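Local structure of lipoprotein, putative (Bacillus anthracis, 4O4A) at residues Glu39-Val44 and Asn138-Pro143; Tyr87-Val90 and Arg96-Ile99. The protein is a putative lipoprotein of unknown function, containing a DUF6843 family region, and may bind lipid. One frame throughout, in Å; residues are numbered along the deposited sequence.

Interaction 1: Glu39-Val44 and Asn138-Pro143; sequences EGDLIV and NGREVP. With SO4 (sulfate ion), chain F.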
loop_
_atom_site.group_PDB
_atom_site.type_symbol
_atom_site.label_atom_id
_atom_site.label_comp_id
_atom_site.label_asym_id
_atom_site.label_seq_id
_atom_site.Cartn_x
_atom_site.Cartn_y
_atom_site.Cartn_z
ATOM N N GLU B 39 14.963 15.610 3.171
ATOM C CA GLU B 39 13.655 15.888 3.710
ATOM C C GLU B 39 13.278 14.689 4.540
ATOM O O GLU B 39 13.496 13.557 4.129
ATOM C CB GLU B 39 12.639 16.130 2.589
ATOM C CG GLU B 39 11.296 16.687 3.059
ATOM C CD GLU B 39 10.417 17.192 1.910
ATOM O OE1 GLU B 39 10.658 16.794 0.745
ATOM O OE2 GLU B 39 9.498 18.010 2.171
ATOM N N GLY B 40 12.751 14.931 5.733
ATOM C CA GLY B 40 12.309 13.840 6.562
ATOM C C GLY B 40 12.842 13.828 7.965
ATOM O O GLY B 40 13.185 14.857 8.525
ATOM N N ASP B 41 12.910 12.629 8.514
ATOM C CA ASP B 41 13.333 12.406 9.877
ATOM C C ASP B 41 14.806 12.635 10.074
ATOM O O ASP B 41 15.595 12.314 9.209
ATOM C CB ASP B 41 13.001 10.983 10.263
ATOM C CG ASP B 41 11.525 10.690 10.146
ATOM O OD1 ASP B 41 10.725 11.441 10.741
ATOM O OD2 ASP B 41 11.164 9.711 9.463
ATOM N N LEU B 42 15.160 13.196 11.232
ATOM C CA LEU B 42 16.537 13.474 11.586
ATOM C C LEU B 42 16.836 12.872 12.949
ATOM O O LEU B 42 16.008 12.924 13.872
ATOM C CB LEU B 42 16.789 14.973 11.648
ATOM C CG LEU B 42 16.649 15.727 10.344
ATOM C CD1 LEU B 42 16.688 17.222 10.597
ATOM C CD2 LEU B 42 17.733 15.328 9.372
ATOM N N ILE B 43 18.025 12.311 13.080
ATOM C CA ILE B 43 18.422 11.721 14.328
ATOM C C ILE B 43 19.840 12.121 14.690
ATOM O O ILE B 43 20.745 12.095 13.858
ATOM C CB ILE B 43 18.336 10.192 14.275
ATOM C CG1 ILE B 43 16.916 9.746 13.909
ATOM C CG2 ILE B 43 18.745 9.608 15.610
ATOM C CD1 ILE B 43 16.712 8.244 13.823
ATOM N N VAL B 44 20.009 12.502 15.951
ATOM C CA VAL B 44 21.309 12.845 16.487
ATOM C C VAL B 44 21.538 11.903 17.637
ATOM O O VAL B 44 20.665 11.760 18.501
ATOM C CB VAL B 44 21.358 14.272 17.035
ATOM C CG1 VAL B 44 22.761 14.580 17.538
ATOM C CG2 VAL B 44 20.971 15.270 15.964
ATOM N N ASN B 138 3.542 19.126 14.918
ATOM C CA ASN B 138 3.238 17.703 14.726
ATOM C C ASN B 138 4.066 16.892 13.756
ATOM O O ASN B 138 3.970 15.670 13.745
ATOM C CB ASN B 138 1.807 17.603 14.258
ATOM C CG ASN B 138 0.854 18.245 15.217
ATOM O OD1 ASN B 138 0.941 18.045 16.433
ATOM N ND2 ASN B 138 -0.104 18.980 14.686
ATOM N N GLY B 139 4.875 17.546 12.941
ATOM C CA GLY B 139 5.644 16.814 11.946
ATOM C C GLY B 139 4.699 16.335 10.853
ATOM O O GLY B 139 3.506 16.605 10.890
ATOM N N ARG B 140 5.223 15.616 9.878
ATOM C CA ARG B 140 4.413 15.164 8.758
ATOM C C ARG B 140 3.419 14.101 9.158
ATOM O O ARG B 140 3.642 13.347 10.097
ATOM C CB ARG B 140 5.303 14.637 7.623
ATOM C CG ARG B 140 5.899 13.260 7.851
ATOM C CD ARG B 140 6.934 12.925 6.784
ATOM N NE ARG B 140 7.524 11.598 6.973
ATOM C CZ ARG B 140 8.426 11.300 7.899
ATOM N NH1 ARG B 140 8.897 10.067 7.984
ATOM N NH2 ARG B 140 8.849 12.227 8.759
ATOM N N GLU B 141 2.317 14.056 8.417
ATOM C CA GLU B 141 1.244 13.083 8.635
ATOM C C GLU B 141 1.739 11.727 8.141
ATOM O O GLU B 141 2.299 11.633 7.058
ATOM C CB GLU B 141 -0.019 13.569 7.904
ATOM C CG GLU B 141 -1.340 12.772 8.074
ATOM C CD GLU B 141 -1.567 11.690 7.020
ATOM O OE1 GLU B 141 -2.669 11.084 7.012
ATOM O OE2 GLU B 141 -0.671 11.441 6.182
ATOM N N VAL B 142 1.598 10.707 8.978
ATOM C CA VAL B 142 2.013 9.350 8.650
ATOM C C VAL B 142 0.834 8.436 8.940
ATOM O O VAL B 142 -0.045 8.817 9.709
ATOM C CB VAL B 142 3.225 8.876 9.490
ATOM C CG1 VAL B 142 4.428 9.779 9.252
ATOM C CG2 VAL B 142 2.882 8.826 10.973
ATOM N N PRO B 143 0.811 7.225 8.339
ATOM C CA PRO B 143 -0.293 6.264 8.533
ATOM C C PRO B 143 -0.594 5.954 9.999
ATOM O O PRO B 143 0.288 6.024 10.857
ATOM C CB PRO B 143 0.179 5.036 7.788
ATOM C CG PRO B 143 1.120 5.564 6.743
ATOM C CD PRO B 143 1.802 6.737 7.361
HETATM S S SO4 F . 7.405 8.578 4.553
HETATM O O1 SO4 F . 6.240 8.673 5.486
HETATM O O2 SO4 F . 7.528 9.847 3.801
HETATM O O3 SO4 F . 8.656 8.339 5.314
HETATM O O4 SO4 F . 7.213 7.452 3.596
#
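Arg140 reaches Asp41 end-on, with its two terminal nitrogens each taking one carboxylate oxygen. Arg140 NH2 bonds Asp41 OD1 over 2.8 Å in an almost straight line (176° at the hydrogen), and Arg140 NH1 bonds Asp41 OD2 over 2.7 Å, somewhat more bent. The bidentate salt bridge is not flat: carboxylate and guanidinium planes are turned 52° apart. Asp41 OD1 lies within the guanidinium plane, yet is itself approached from above the carboxylate plane; OD2 is met on its syn side, also out of plane. The two side chains cross at about a right angle. In Arg140, CG sits between the backbone N and the carbonyl carbon (chi1 76°), and from there the chain runs extended to NE, which carries the guanidinium across to the strand. Arg140 NH1 also donates to sulfate O3 at 3.2 Å, so this one nitrogen serves two anions; the sulfate probably comes from the crystallisation liquor. Val142 CG1 packs over one guanidinium face, toward its rim. A second carboxylate, Glu125 of strand 117-126, bridges to NH2, and this concentration of negative charge would be expected to stabilise the arginine cation. The bridge pins the loop between helices 133-138 and 149-166 to the start of strand 40-45, which runs antiparallel to strand 117-126; Pro149 touches both side chains, and Thr129 of the second subunit packs on Arg140.

Interaction 2: Tyr87-Val90 and Arg96-Ile99; sequences YYTV and RTKI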
loop_
_atom_site.group_PDB
_atom_site.type_symbol
_atom_site.label_atom_id
_atom_site.label_comp_id
_atom_site.label_asym_id
_atom_site.label_seq_id
_atom_site.Cartn_x
_atom_site.Cartn_y
_atom_site.Cartn_z
ATOM N N TYR B 87 18.972 26.732 12.403
ATOM C CA TYR B 87 18.915 25.647 11.436
ATOM C C TYR B 87 19.291 26.155 10.052
ATOM O O TYR B 87 18.924 27.259 9.652
ATOM C CB TYR B 87 17.511 25.038 11.423
ATOM C CG TYR B 87 16.978 24.684 12.802
ATOM C CD1 TYR B 87 17.172 23.426 13.349
ATOM C CD2 TYR B 87 16.265 25.604 13.542
ATOM C CE1 TYR B 87 16.690 23.087 14.609
ATOM C CE2 TYR B 87 15.769 25.282 14.799
ATOM C CZ TYR B 87 15.987 24.020 15.329
ATOM O OH TYR B 87 15.516 23.694 16.594
ATOM N N TYR B 88 20.065 25.360 9.329
ATOM C CA TYR B 88 20.466 25.731 7.996
ATOM C C TYR B 88 20.504 24.528 7.109
ATOM O O TYR B 88 20.665 23.405 7.589
ATOM C CB TYR B 88 21.877 26.279 7.997
ATOM C CG TYR B 88 22.132 27.485 8.854
ATOM C CD1 TYR B 88 22.479 27.350 10.174
ATOM C CD2 TYR B 88 22.114 28.763 8.318
ATOM C CE1 TYR B 88 22.766 28.453 10.943
ATOM C CE2 TYR B 88 22.401 29.867 9.088
ATOM C CZ TYR B 88 22.722 29.702 10.391
ATOM O OH TYR B 88 22.994 30.804 11.156
ATOM N N THR B 89 20.357 24.764 5.811
ATOM C CA THR B 89 20.567 23.712 4.831
ATOM C C THR B 89 21.933 24.035 4.226
ATOM O O THR B 89 22.351 25.194 4.236
ATOM C CB THR B 89 19.543 23.705 3.698
ATOM O OG1 THR B 89 19.447 25.026 3.144
ATOM C CG2 THR B 89 18.203 23.277 4.186
ATOM N N VAL B 90 22.623 23.035 3.698
ATOM C CA VAL B 90 23.923 23.282 3.107
ATOM C C VAL B 90 24.092 22.586 1.764
ATOM O O VAL B 90 23.720 21.430 1.612
ATOM C CB VAL B 90 25.063 22.805 4.016
ATOM C CG1 VAL B 90 26.401 23.246 3.436
ATOM C CG2 VAL B 90 24.933 23.332 5.437
ATOM N N ARG B 96 25.789 27.887 3.566
ATOM C CA ARG B 96 24.598 27.739 4.381
ATOM C C ARG B 96 23.442 28.636 3.987
ATOM O O ARG B 96 23.617 29.761 3.537
ATOM C CB ARG B 96 24.960 28.020 5.841
ATOM C CG ARG B 96 26.021 27.085 6.398
ATOM C CD ARG B 96 26.470 27.492 7.787
ATOM N NE ARG B 96 27.498 26.572 8.290
ATOM C CZ ARG B 96 28.114 26.692 9.466
ATOM N NH1 ARG B 96 27.819 27.698 10.286
ATOM N NH2 ARG B 96 29.034 25.806 9.813
ATOM N N THR B 97 22.244 28.122 4.186
ATOM C CA THR B 97 21.036 28.861 3.908
ATOM C C THR B 97 20.144 28.636 5.104
ATOM O O THR B 97 19.787 27.501 5.427
ATOM C CB THR B 97 20.366 28.364 2.632
ATOM O OG1 THR B 97 21.280 28.514 1.535
ATOM C CG2 THR B 97 19.112 29.144 2.364
ATOM N N LYS B 98 19.806 29.719 5.780
ATOM C CA LYS B 98 18.973 29.641 6.969
ATOM C C LYS B 98 17.572 29.180 6.626
ATOM O O LYS B 98 17.040 29.525 5.581
ATOM C CB LYS B 98 18.921 31.001 7.667
ATOM C CG LYS B 98 18.273 30.943 9.026
ATOM C CD LYS B 98 18.444 32.240 9.795
ATOM C CE LYS B 98 17.891 32.086 11.209
ATOM N NZ LYS B 98 18.309 33.184 12.124
ATOM N N ILE B 99 16.991 28.358 7.489
ATOM C CA ILE B 99 15.636 27.897 7.265
ATOM C C ILE B 99 14.829 28.296 8.485
ATOM O O ILE B 99 15.353 28.403 9.598
ATOM C CB ILE B 99 15.537 26.399 6.968
ATOM C CG1 ILE B 99 16.204 25.597 8.059
ATOM C CG2 ILE B 99 16.178 26.071 5.627
ATOM C CD1 ILE B 99 15.875 24.123 8.000
HETATM O O HOH W 1 17.226 28.937 11.692
#
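Tyr88 and Arg96 both place CG anti to their own carbonyl carbon (chi1 -59° and -60°), and from these positions the ring of Tyr88 meets the aliphatic base of Arg96 on a shared sheet face. In Thr89, OG1 sits between the backbone N and the carbonyl carbon (chi1 51°), which turns it to Thr97 O. The nearest atoms of the tyrosine-arginine pair are Tyr88 CD2 and Arg96 CB, 3.8 Å apart, and Arg96 CD lies over one face of the ring. Farther out the evidence for attraction is thin: the Arg96 guanidinium carbon CZ is 6.0 Å from the centroid of the Tyr88 ring, at most a weak cation-pi interaction, and the group is engaged by a salt bridge to Glu57. Tyr88 also leans on Lys98, CD2 of Tyr88 coming to 3.5 Å from Lys98 CA, while the extended lysine chain leads away. Val90 CG2 lies alongside Arg96 CG, the two side chains pointing the same way.

These residues belong to an antiparallel beta hairpin, strands 86-90 and 96-98, at the edge of a mixed sheet in which strand 30-35 pairs with the other side of 86-90. Thr89 and Thr97 form the antiparallel hydrogen-bonded pair: Thr89 N to Thr97 O is 2.8 Å, and Thr97 N to Thr89 O is 2.9 Å. The flanking pairs Tyr88-Lys98 and Val90-Arg96 are non-hydrogen-bonded. Beyond the Tyr88-Lys98 pair, Ile99 N bonds Tyr87 O at 3.1 Å, and water 1 accepts from Tyr87 N and donates to Ile99 O.

On the sheet face carrying the threonine pair, Thr89 OG1 makes a weak bond to Thr97 O, which thus receives two donors from one residue. Thr89 CG2 turns to Ile99 CG2 at 3.7 Å, the side chains crossing at about a right angle. Ile99 CG1 rests against Tyr87 CB, and both residues touch Ile104 of strand 104-114.

Overall arrangement
Interactions 1 and 2 have centres 18 Å apart and nearest atoms about 7 Å apart, so they do not touch. The strand half of interaction 1, 39-44, belongs to a different sheet from the hairpin of interaction 2. Along the sequence, 87-90 and 96-99 both fall between the two segments of interaction 1, which are 94 residues apart, against 6 for the hairpin. Interaction 1 ties distant parts of the chain through charged side chains; interaction 2 joins neighbouring strands through three backbone hydrogen bonds and side-chain packing on both faces. Ile104, touched by Tyr87 and Ile99, lies on strand 104-114 of the sheet containing 40-45. The sulfate does not by itself mark a functional site.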